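Local atomic coordinates of SusD homolog (PDB entry 3IHV), a protein that probably binds glycans at the outer membrane of Bacteroides thetaiotaomicron, as SusD-like proteins do. Residues V205-A210 with S218-A223. Sequence-based numbering, arbitrary orientation.
Sequences VYATWA and SKWEAA. With EDO (1,2-ethanediol), chain H.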
# COMPACT_ATOMS: atom_id res chain seq x y z
N VAL A 205 10.39 4.80 5.17
CA VAL A 205 11.39 5.40 4.26
C VAL A 205 12.77 5.06 4.69
O VAL A 205 13.58 4.61 3.89
CB VAL A 205 11.17 6.95 4.22
CG1 VAL A 205 12.39 7.70 3.61
CG2 VAL A 205 9.84 7.28 3.53
N TYR A 206 13.09 5.24 5.98
CA TYR A 206 14.41 4.87 6.45
C TYR A 206 14.70 3.39 6.30
O TYR A 206 15.82 3.03 5.92
CB TYR A 206 14.63 5.25 7.91
CG TYR A 206 14.80 6.73 8.21
CD1 TYR A 206 15.73 7.50 7.51
CD2 TYR A 206 14.21 7.30 9.31
CE1 TYR A 206 15.92 8.86 7.81
CE2 TYR A 206 14.42 8.63 9.66
CZ TYR A 206 15.30 9.40 8.92
OH TYR A 206 15.51 10.73 9.25
N ALA A 207 13.73 2.54 6.63
CA ALA A 207 13.94 1.08 6.49
C ALA A 207 14.26 0.71 5.03
O ALA A 207 15.12 -0.12 4.77
CB ALA A 207 12.69 0.31 6.99
N THR A 208 13.57 1.34 4.09
CA THR A 208 13.73 1.02 2.65
C THR A 208 15.11 1.54 2.18
O THR A 208 15.85 0.84 1.48
CB THR A 208 12.57 1.57 1.81
OG1 THR A 208 11.30 1.15 2.36
CG2 THR A 208 12.73 1.15 0.32
N TRP A 209 15.47 2.75 2.62
CA TRP A 209 16.76 3.37 2.33
C TRP A 209 17.91 2.49 2.80
O TRP A 209 18.96 2.42 2.13
CB TRP A 209 16.78 4.73 3.02
CG TRP A 209 17.82 5.70 2.66
CD1 TRP A 209 19.00 5.51 1.97
CD2 TRP A 209 17.82 7.05 3.09
NE1 TRP A 209 19.68 6.71 1.87
CE2 TRP A 209 18.98 7.66 2.57
CE3 TRP A 209 16.93 7.82 3.84
CZ2 TRP A 209 19.28 9.01 2.80
CZ3 TRP A 209 17.23 9.17 4.05
CH2 TRP A 209 18.38 9.74 3.53
N ALA A 210 17.70 1.79 3.93
CA ALA A 210 18.68 0.85 4.47
C ALA A 210 18.78 -0.44 3.66
O ALA A 210 19.79 -1.13 3.73
CB ALA A 210 18.33 0.51 5.92
N SER A 218 23.21 2.62 7.80
CA SER A 218 23.05 3.56 8.92
C SER A 218 21.59 3.93 9.15
O SER A 218 21.22 4.38 10.24
CB SER A 218 23.87 4.86 8.68
OG SER A 218 23.33 5.69 7.66
N LYS A 219 20.75 3.72 8.14
CA LYS A 219 19.35 4.11 8.26
C LYS A 219 18.50 3.16 9.10
O LYS A 219 17.35 3.50 9.44
CB LYS A 219 18.75 4.38 6.88
CG LYS A 219 19.48 5.49 6.07
CD LYS A 219 19.68 6.79 6.84
CE LYS A 219 20.54 7.80 6.02
NZ LYS A 219 20.97 9.03 6.71
N TRP A 220 19.00 1.96 9.41
CA TRP A 220 18.24 1.08 10.29
C TRP A 220 18.07 1.73 11.66
O TRP A 220 16.98 1.72 12.26
CB TRP A 220 18.92 -0.27 10.44
CG TRP A 220 18.89 -1.17 9.21
CD1 TRP A 220 19.96 -1.63 8.52
CD2 TRP A 220 17.75 -1.76 8.60
NE1 TRP A 220 19.56 -2.45 7.52
CE2 TRP A 220 18.20 -2.53 7.54
CE3 TRP A 220 16.39 -1.68 8.84
CZ2 TRP A 220 17.35 -3.25 6.72
CZ3 TRP A 220 15.53 -2.38 8.00
CH2 TRP A 220 16.01 -3.15 6.96
N GLU A 221 19.15 2.29 12.16
CA GLU A 221 19.11 3.02 13.41
C GLU A 221 18.12 4.19 13.31
O GLU A 221 17.38 4.42 14.24
CB GLU A 221 20.50 3.53 13.76
CG GLU A 221 20.53 4.45 14.96
CD GLU A 221 21.90 4.90 15.33
OE1 GLU A 221 22.89 4.49 14.66
OE2 GLU A 221 21.99 5.65 16.31
N ALA A 222 18.10 4.89 12.17
CA ALA A 222 17.19 6.03 12.01
C ALA A 222 15.74 5.53 12.01
O ALA A 222 14.85 6.15 12.62
CB ALA A 222 17.51 6.81 10.71
N ALA A 223 15.48 4.42 11.33
CA ALA A 223 14.13 3.84 11.30
C ALA A 223 13.69 3.49 12.74
O ALA A 223 12.57 3.80 13.18
CB ALA A 223 14.12 2.57 10.41
C1 EDO H . 19.49 10.94 10.63
O1 EDO H . 20.90 11.13 10.51
C2 EDO H . 19.13 9.86 9.65
O2 EDO H . 19.24 10.42 8.36
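Tyr206 and Ala210 face Ala223 and Lys219 across two neighbouring antiparallel helical segments, whose axes approach to 7.7 Å at 164° between their N-to-C directions. They form a helical hairpin, helix 195-210 turning back into helix 219-232 through a short connection, consistent with the TPR-like helical pairs of SusD proteins. Two alanine methyls lie over aromatic faces, and Tyr206 CB packs on Ala223 CB at 3.7 Å. Ala222 CB sits over the centre of the Tyr206 ring, 3.5 Å from the centroid and 6° off its normal, a CH-pi contact. At the hairpin's turn end, Ala210 CB similarly lies over the five-membered ring of Trp220, 3.4 Å from that centroid, while Trp220 CZ3 reaches Ala207 CB. Lys219 starts with CG anti to its carbonyl carbon (chi1 -58°) and bends at chi2, its chain running over the Trp209 indole with CE 3.7 Å from the centroid of the six-membered ring. NZ stands 4.5 Å from the same centroid, over the face, which fits a cation-pi interaction; the indole also stacks with Tyr163. Tyr206 OH is hydrogen-bonded to Glu167 OE2 on helix 159-176. An alanine in place of Tyr206 would probably leave a gap beside Ala222 CB and deprive Glu167 of its hydroxyl partner. Glu167 OE2 is also hydrogen-bonded to the 1,2-ethanediol, probably from the crystallisation liquor, whose O2 accepts a 2.8 Å hydrogen bond from Lys219 NZ.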